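Local coordinates for protein transcriptional activator TenA-1 (Sulfolobus solfataricus P2, PDB 2QZC) that is probably a TenA-like enzyme of thiamine metabolism, a putative thiaminase built on the all-helical heme oxygenase-like fold, at residues T88-L92 with T158-Y163; C137-S142 with Y168-I172. One frame throughout, in Å; residues are numbered along the deposited sequence.

How the contacts relate
From the N terminus the chain first reaches helix 85-95, whose residues 88-92 wait for a partner 66 residues further on, residues 158-163 of helix 154-164; contact 1 closes that loop, which is itself mostly helical. Inside it lies helix 127-148, whose residues 137-142 are met by residues 168-172 of helix 166-179, so contact 2 closes a shorter loop that begins within the first and ends beyond it. The two loops therefore cross. The centres of the two contacts are about 14 Å apart, yet the contacts touch: Tyr163 O probably accepts a hydrogen bond from Lys169 NZ (2.7 Å). Contact 1 lies farther from the centre of the chain, contact 2 deeper in the bundle.

Contact 1. Residues T88-L92 with T158-Y163; sequences THGKL and TWASFY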
ATOM      1  N   THR A  88     -19.504   7.418  -3.720  1.00 52.10           N
ATOM      2  CA  THR A  88     -20.111   7.481  -5.062  1.00 48.65           C
ATOM      3  C   THR A  88     -20.509   6.081  -5.547  1.00 46.06           C
ATOM      4  O   THR A  88     -21.652   5.876  -5.988  1.00 44.01           O
ATOM      5  CB  THR A  88     -19.155   8.150  -6.122  1.00 50.99           C
ATOM      6  OG1 THR A  88     -18.902   9.519  -5.760  1.00 51.30           O
ATOM      7  CG2 THR A  88     -19.753   8.105  -7.542  1.00 43.55           C
ATOM      8  N   HIS A  89     -19.574   5.130  -5.453  1.00 41.39           N
ATOM      9  CA  HIS A  89     -19.857   3.754  -5.865  1.00 41.01           C
ATOM     10  C   HIS A  89     -20.911   3.098  -4.974  1.00 39.46           C
ATOM     11  O   HIS A  89     -21.733   2.345  -5.483  1.00 37.01           O
ATOM     12  CB  HIS A  89     -18.574   2.908  -6.031  1.00 42.95           C
ATOM     13  CG  HIS A  89     -17.811   3.237  -7.283  1.00 43.33           C
ATOM     14  ND1 HIS A  89     -16.819   4.194  -7.326  1.00 48.38           N
ATOM     15  CD2 HIS A  89     -17.931   2.762  -8.547  1.00 44.92           C
ATOM     16  CE1 HIS A  89     -16.346   4.277  -8.558  1.00 50.63           C
ATOM     17  NE2 HIS A  89     -17.018   3.433  -9.322  1.00 37.49           N
ATOM     18  N   GLY A  90     -20.931   3.427  -3.676  1.00 40.23           N
ATOM     19  CA  GLY A  90     -21.972   2.918  -2.760  1.00 38.94           C
ATOM     20  C   GLY A  90     -23.375   3.315  -3.181  1.00 39.55           C
ATOM     21  O   GLY A  90     -24.289   2.494  -3.164  1.00 39.57           O
ATOM     22  N   LYS A  91     -23.536   4.577  -3.571  1.00 38.59           N
ATOM     23  CA  LYS A  91     -24.801   5.099  -4.068  1.00 36.17           C
ATOM     24  C   LYS A  91     -25.222   4.388  -5.346  1.00 35.17           C
ATOM     25  O   LYS A  91     -26.392   3.992  -5.487  1.00 35.57           O
ATOM     26  CB  LYS A  91     -24.705   6.609  -4.368  1.00 37.77           C
ATOM     27  N   LEU A  92     -24.273   4.229  -6.276  1.00 30.23           N
ATOM     28  CA  LEU A  92     -24.558   3.517  -7.512  1.00 28.72           C
ATOM     29  C   LEU A  92     -24.902   2.063  -7.239  1.00 27.41           C
ATOM     30  O   LEU A  92     -25.816   1.526  -7.851  1.00 27.26           O
ATOM     31  CB  LEU A  92     -23.363   3.559  -8.484  1.00 28.04           C
ATOM     32  CG  LEU A  92     -22.905   4.905  -9.051  1.00 32.06           C
ATOM     33  CD1 LEU A  92     -21.575   4.738  -9.790  1.00 33.17           C
ATOM     34  CD2 LEU A  92     -23.967   5.470  -9.951  1.00 30.93           C
ATOM     35  N   THR A 158     -23.439  10.892 -11.859  1.00 17.94           N
ATOM     36  CA  THR A 158     -22.942  10.473 -10.529  1.00 17.46           C
ATOM     37  C   THR A 158     -21.642   9.676 -10.649  1.00 18.91           C
ATOM     38  O   THR A 158     -20.673   9.953  -9.930  1.00 19.84           O
ATOM     39  CB  THR A 158     -23.982   9.637  -9.769  1.00 20.42           C
ATOM     40  OG1 THR A 158     -25.169  10.427  -9.548  1.00 22.36           O
ATOM     41  CG2 THR A 158     -23.445   9.175  -8.398  1.00 21.82           C
ATOM     42  N   TRP A 159     -21.628   8.708 -11.566  1.00 18.46           N
ATOM     43  CA  TRP A 159     -20.408   7.919 -11.804  1.00 17.23           C
ATOM     44  C   TRP A 159     -19.262   8.830 -12.194  1.00 18.21           C
ATOM     45  O   TRP A 159     -18.160   8.740 -11.626  1.00 18.67           O
ATOM     46  CB  TRP A 159     -20.682   6.904 -12.917  1.00 17.01           C
ATOM     47  CG  TRP A 159     -19.458   6.118 -13.364  1.00 16.31           C
ATOM     48  CD1 TRP A 159     -18.978   4.954 -12.820  1.00 20.15           C
ATOM     49  CD2 TRP A 159     -18.625   6.422 -14.469  1.00 16.68           C
ATOM     50  NE1 TRP A 159     -17.864   4.559 -13.485  1.00 19.82           N
ATOM     51  CE2 TRP A 159     -17.603   5.429 -14.499  1.00 18.22           C
ATOM     52  CE3 TRP A 159     -18.577   7.462 -15.397  1.00 18.85           C
ATOM     53  CZ2 TRP A 159     -16.589   5.435 -15.459  1.00 21.86           C
ATOM     54  CZ3 TRP A 159     -17.560   7.500 -16.312  1.00 21.27           C
ATOM     55  CH2 TRP A 159     -16.574   6.468 -16.356  1.00 23.06           C
ATOM     56  N   ALA A 160     -19.506   9.724 -13.155  1.00 16.38           N
ATOM     57  CA  ALA A 160     -18.480  10.632 -13.657  1.00 17.26           C
ATOM     58  C   ALA A 160     -17.964  11.611 -12.623  1.00 18.39           C
ATOM     59  O   ALA A 160     -16.777  11.980 -12.665  1.00 19.23           O
ATOM     60  CB  ALA A 160     -18.956  11.390 -14.912  1.00 19.15           C
ATOM     61  N   SER A 161     -18.811  11.993 -11.661  1.00 19.22           N
ATOM     62  CA  SER A 161     -18.426  13.007 -10.668  1.00 20.53           C
ATOM     63  C   SER A 161     -17.237  12.571  -9.847  1.00 21.56           C
ATOM     64  O   SER A 161     -16.437  13.423  -9.454  1.00 23.54           O
ATOM     65  CB  SER A 161     -19.604  13.384  -9.771  1.00 21.73           C
ATOM     66  OG  SER A 161     -19.953  12.314  -8.909  1.00 25.30           O
ATOM     67  N   PHE A 162     -17.086  11.260  -9.598  1.00 21.39           N
ATOM     68  CA  PHE A 162     -15.895  10.807  -8.894  1.00 21.09           C
ATOM     69  C   PHE A 162     -14.602  11.080  -9.702  1.00 19.54           C
ATOM     70  O   PHE A 162     -13.636  11.654  -9.194  1.00 23.39           O
ATOM     71  CB  PHE A 162     -15.982   9.357  -8.512  1.00 22.27           C
ATOM     72  CG  PHE A 162     -14.701   8.841  -7.930  1.00 28.24           C
ATOM     73  CD1 PHE A 162     -14.135   9.465  -6.796  1.00 34.38           C
ATOM     74  CD2 PHE A 162     -14.009   7.799  -8.545  1.00 27.62           C
ATOM     75  CE1 PHE A 162     -12.905   9.027  -6.274  1.00 36.36           C
ATOM     76  CE2 PHE A 162     -12.803   7.343  -8.014  1.00 28.82           C
ATOM     77  CZ  PHE A 162     -12.250   7.962  -6.876  1.00 32.32           C
ATOM     78  N   TYR A 163     -14.623  10.695 -10.973  1.00 18.88           N
ATOM     79  CA  TYR A 163     -13.461  10.850 -11.838  1.00 19.79           C
ATOM     80  C   TYR A 163     -13.167  12.285 -12.241  1.00 18.76           C
ATOM     81  O   TYR A 163     -12.029  12.586 -12.592  1.00 19.64           O
ATOM     82  CB  TYR A 163     -13.585   9.912 -13.051  1.00 16.80           C
ATOM     83  CG  TYR A 163     -13.718   8.475 -12.607  1.00 18.96           C
ATOM     84  CD1 TYR A 163     -12.644   7.823 -12.059  1.00 18.53           C
ATOM     85  CD2 TYR A 163     -14.908   7.782 -12.698  1.00 19.92           C
ATOM     86  CE1 TYR A 163     -12.747   6.532 -11.589  1.00 19.70           C
ATOM     87  CE2 TYR A 163     -15.006   6.467 -12.245  1.00 18.98           C
ATOM     88  CZ  TYR A 163     -13.917   5.842 -11.704  1.00 21.53           C
ATOM     89  OH  TYR A 163     -14.001   4.527 -11.257  1.00 23.35           O
TER
HETATM   90  O   HOH W   1     -15.999   2.870 -11.965  1.00 24.46           O
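Thr88 carries its CG2 opposite the backbone N, with OG1 near that N (chi1 -63°), and this directs the methyl at helix 154-164 while OG1 bonds to Lys84 O, just before its own helix. The methyl lies 3.2 Å from Thr158 O, a carbonyl that also accepts a 2.7 Å hydrogen bond from Ser161 OG. Thr158 has the same torsion, and its CG2 lies 3.9 Å from Thr88 CG2, the two side chains passing alongside and pointing opposite ways; its OG1 likewise turns back, to Glu154 O. Leu92 straddles Thr158 and Trp159: CD2 reaches the Thr158 methyl, and CD1 meets Trp159 CB at 3.9 Å, at the edge of the indole. With Leu92 cut back to an alanine, a gap would probably open beside Trp159 CB and Thr158 CG2. The His89 side chain comes in nearly perpendicular to that of Tyr163, His89 CE1 standing 3.6 Å from Tyr163 OH, while ND1 bonds to Gly85 O. One water joins three aromatic side chains: it accepts from Trp159 NE1 (2.9 Å) and is hydrogen-bonded to His89 NE2 (2.9 Å) and Tyr163 OH (2.7 Å), lying in plane at the edges of the histidine and tyrosine rings. The short helical segments run nearly antiparallel, at 169°, with no direct hydrogen bond between them: side-chain packing of antiparallel helices in the all-helical heme oxygenase-like fold of the TenA family.

Contact 2. Residues C137-S142 with Y168-I172; sequences CMFGYS and YKKRI. With GOL (glycerol), chain F.
Ile172 fits its CD1 against the backbone of Met138, 3.3 Å from the carbonyl O, at the apolar centre of this helix pair in the heme oxygenase-like bundle. The same CD1 touches Met138 CB, and CG2, set opposite the backbone N, reaches the edge of the Phe139 ring at CD1 (3.8 Å). Phe139 also packs on Val8 and Ile12 of helix 6-14. Met138, present as selenomethionine, bends at chi2 and chi3 (-59° and -61°), which folds its end back toward helix 166-179 and puts CE 3.9 Å from Tyr168 CE1. The Tyr168 ring lies at a slant to that side chain, with Ser142 CB in plane at its edge. Its hydroxyl donates to Met138 O at 2.8 Å, in the carbonyl plane and on a lone pair (C=O...donor angle 114°); this buried oxygen also receives a weak helical bond from Ser142 N. Tyr163 and Phe162 meet the Tyr168 ring edge-to-face, which ties the pair to helix 154-164. Further out, Lys169 bends at chi2 and brings its ammonium to Ser142 OG. That ammonium forms a salt bridge with Asp146 and probably bonds also to Tyr163 O, so several oxygens probably share its charge. A glycerol, probably from the crystallisation liquor, rests at this polar edge and is hydrogen-bonded to Asp146 too. Ser142 OG receives the bond from Lys169 NZ at 2.8 Å and is hydrogen-bonded to glycerol O3, also at 2.8 Å.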
ATOM      1  N   CYS A 137      -5.682   3.199 -17.479  1.00 14.62           N
ATOM      2  CA  CYS A 137      -6.858   3.134 -16.650  0.50 16.02           C
ATOM      3  C   CYS A 137      -7.049   4.419 -15.835  1.00 17.02           C
ATOM      4  O   CYS A 137      -8.116   5.027 -15.836  1.00 18.74           O
ATOM      5  CB  CYS A 137      -6.699   1.951 -15.716  0.50 17.23           C
ATOM      6  SG  CYS A 137      -7.898   1.891 -14.496  0.50 18.87           S
HETATM    7  N   MSE A 138      -5.976   4.856 -15.194  1.00 15.51           N
HETATM    8  CA  MSE A 138      -6.089   6.001 -14.283  1.00 14.87           C
HETATM    9  C   MSE A 138      -6.252   7.310 -15.007  1.00 15.80           C
HETATM   10  O   MSE A 138      -7.216   8.058 -14.768  1.00 15.18           O
HETATM   11  CB  MSE A 138      -4.873   6.031 -13.359  1.00 16.49           C
HETATM   12  CG  MSE A 138      -4.734   4.795 -12.474  1.00 16.49           C
HETATM   13 SE   MSE A 138      -6.245   4.417 -11.257  0.75 17.06          SE
HETATM   14  CE  MSE A 138      -6.189   6.007 -10.230  1.00 20.04           C
ATOM     15  N   PHE A 139      -5.378   7.561 -15.943  1.00 16.79           N
ATOM     16  CA  PHE A 139      -5.397   8.822 -16.695  1.00 16.08           C
ATOM     17  C   PHE A 139      -6.597   8.883 -17.620  1.00 17.23           C
ATOM     18  O   PHE A 139      -7.278   9.918 -17.693  1.00 16.88           O
ATOM     19  CB  PHE A 139      -4.082   9.032 -17.491  1.00 15.86           C
ATOM     20  CG  PHE A 139      -3.979  10.395 -18.152  1.00 15.93           C
ATOM     21  CD1 PHE A 139      -3.538  11.460 -17.407  1.00 23.06           C
ATOM     22  CD2 PHE A 139      -4.323  10.575 -19.480  1.00 18.71           C
ATOM     23  CE1 PHE A 139      -3.440  12.703 -17.978  1.00 24.39           C
ATOM     24  CE2 PHE A 139      -4.252  11.844 -20.057  1.00 23.92           C
ATOM     25  CZ  PHE A 139      -3.815  12.889 -19.294  1.00 25.35           C
ATOM     26  N   GLY A 140      -6.900   7.783 -18.305  1.00 15.58           N
ATOM     27  CA  GLY A 140      -8.007   7.750 -19.222  1.00 15.99           C
ATOM     28  C   GLY A 140      -9.313   7.988 -18.519  1.00 16.87           C
ATOM     29  O   GLY A 140     -10.173   8.686 -19.050  1.00 17.23           O
ATOM     30  N   TYR A 141      -9.504   7.419 -17.333  1.00 14.91           N
ATOM     31  CA  TYR A 141     -10.753   7.673 -16.605  1.00 14.91           C
ATOM     32  C   TYR A 141     -10.901   9.139 -16.162  1.00 15.48           C
ATOM     33  O   TYR A 141     -12.023   9.641 -16.072  1.00 15.91           O
ATOM     34  CB  TYR A 141     -10.949   6.698 -15.439  1.00 16.37           C
ATOM     35  CG  TYR A 141     -11.627   5.394 -15.819  1.00 16.74           C
ATOM     36  CD1 TYR A 141     -11.229   4.644 -16.943  1.00 16.53           C
ATOM     37  CD2 TYR A 141     -12.678   4.913 -15.079  1.00 17.04           C
ATOM     38  CE1 TYR A 141     -11.837   3.424 -17.269  1.00 15.47           C
ATOM     39  CE2 TYR A 141     -13.269   3.697 -15.383  1.00 17.11           C
ATOM     40  CZ  TYR A 141     -12.915   2.985 -16.500  1.00 16.64           C
ATOM     41  OH  TYR A 141     -13.539   1.791 -16.780  1.00 17.82           O
ATOM     42  N   SER A 142      -9.791   9.821 -15.936  1.00 15.53           N
ATOM     43  CA  SER A 142      -9.835  11.268 -15.633  1.00 16.78           C
ATOM     44  C   SER A 142     -10.463  12.027 -16.812  1.00 17.70           C
ATOM     45  O   SER A 142     -11.373  12.867 -16.622  1.00 18.80           O
ATOM     46  CB  SER A 142      -8.430  11.784 -15.348  1.00 18.51           C
ATOM     47  OG  SER A 142      -8.499  13.129 -14.880  1.00 21.21           O
ATOM     48  N   TYR A 168      -9.736  13.064  -7.248  1.00 20.53           N
ATOM     49  CA  TYR A 168      -9.223  12.151  -8.273  1.00 19.20           C
ATOM     50  C   TYR A 168      -8.106  12.827  -9.060  1.00 18.70           C
ATOM     51  O   TYR A 168      -7.078  12.179  -9.336  1.00 17.37           O
ATOM     52  CB  TYR A 168     -10.335  11.670  -9.198  1.00 18.32           C
ATOM     53  CG  TYR A 168      -9.877  10.522 -10.087  1.00 15.40           C
ATOM     54  CD1 TYR A 168      -9.830   9.220  -9.574  1.00 20.98           C
ATOM     55  CD2 TYR A 168      -9.570  10.727 -11.430  1.00 17.59           C
ATOM     56  CE1 TYR A 168      -9.389   8.159 -10.375  1.00 20.46           C
ATOM     57  CE2 TYR A 168      -9.133   9.669 -12.230  1.00 16.55           C
ATOM     58  CZ  TYR A 168      -9.065   8.398 -11.693  1.00 16.86           C
ATOM     59  OH  TYR A 168      -8.650   7.337 -12.462  1.00 17.56           O
ATOM     60  N   LYS A 169      -8.256  14.109  -9.409  1.00 20.03           N
ATOM     61  CA  LYS A 169      -7.189  14.800 -10.138  1.00 19.64           C
ATOM     62  C   LYS A 169      -5.873  14.829  -9.359  1.00 18.88           C
ATOM     63  O   LYS A 169      -4.793  14.711  -9.953  1.00 19.57           O
ATOM     64  CB  LYS A 169      -7.571  16.227 -10.546  1.00 20.81           C
ATOM     65  CG  LYS A 169      -8.868  16.351 -11.348  1.00 22.87           C
ATOM     66  CD  LYS A 169      -9.128  15.287 -12.382  1.00 22.91           C
ATOM     67  CE  LYS A 169     -10.363  15.612 -13.200  1.00 24.50           C
ATOM     68  NZ  LYS A 169     -10.781  14.493 -14.115  1.00 20.52           N
ATOM     69  N   LYS A 170      -5.965  14.950  -8.026  1.00 20.24           N
ATOM     70  CA  LYS A 170      -4.770  14.914  -7.154  1.00 19.90           C
ATOM     71  C   LYS A 170      -4.087  13.550  -7.228  1.00 17.98           C
ATOM     72  O   LYS A 170      -2.848  13.459  -7.225  1.00 19.98           O
ATOM     73  CB  LYS A 170      -5.115  15.277  -5.700  1.00 22.05           C
ATOM     74  CG  LYS A 170      -5.414  16.737  -5.491  1.00 29.86           C
ATOM     75  CD  LYS A 170      -5.770  16.957  -4.025  1.00 39.75           C
ATOM     76  CE  LYS A 170      -6.069  18.416  -3.721  1.00 45.18           C
ATOM     77  NZ  LYS A 170      -6.555  18.591  -2.314  1.00 48.53           N
ATOM     78  N   ARG A 171      -4.893  12.480  -7.287  1.00 19.44           N
ATOM     79  CA  ARG A 171      -4.342  11.135  -7.458  1.00 19.51           C
ATOM     80  C   ARG A 171      -3.573  11.051  -8.781  1.00 17.27           C
ATOM     81  O   ARG A 171      -2.452  10.511  -8.814  1.00 17.85           O
ATOM     82  CB  ARG A 171      -5.421  10.061  -7.498  1.00 22.83           C
ATOM     83  CG  ARG A 171      -6.045   9.632  -6.215  1.00 34.02           C
ATOM     84  CD  ARG A 171      -6.955   8.421  -6.549  1.00 39.96           C
ATOM     85  NE  ARG A 171      -7.688   7.874  -5.416  1.00 47.92           N
ATOM     86  CZ  ARG A 171      -8.770   8.404  -4.847  1.00 50.96           C
ATOM     87  NH1 ARG A 171      -9.260   9.591  -5.216  1.00 60.20           N
ATOM     88  NH2 ARG A 171      -9.340   7.758  -3.832  1.00 54.77           N
ATOM     89  N   ILE A 172      -4.176  11.561  -9.852  1.00 17.64           N
ATOM     90  CA  ILE A 172      -3.536  11.550 -11.175  1.00 16.54           C
ATOM     91  C   ILE A 172      -2.234  12.348 -11.152  1.00 17.52           C
ATOM     92  O   ILE A 172      -1.221  11.934 -11.702  1.00 18.39           O
ATOM     93  CB  ILE A 172      -4.462  12.002 -12.315  1.00 17.67           C
ATOM     94  CG1 ILE A 172      -5.724  11.147 -12.348  1.00 21.52           C
ATOM     95  CG2 ILE A 172      -3.724  12.051 -13.651  1.00 23.13           C
ATOM     96  CD1 ILE A 172      -5.486   9.622 -12.430  1.00 19.90           C
TER
HETATM   97  C1  GOL F 217      -8.121  15.550 -17.131  1.00 51.67           C
HETATM   98  O1  GOL F 217      -8.769  16.199 -16.047  1.00 44.16           O
HETATM   99  C2  GOL F 217      -6.607  15.756 -17.042  1.00 51.74           C
HETATM  100  O2  GOL F 217      -6.065  15.892 -18.354  1.00 59.04           O
HETATM  101  C3  GOL F 217      -5.927  14.603 -16.293  1.00 47.22           C
HETATM  102  O3  GOL F 217      -6.149  14.577 -14.894  1.00 34.19           O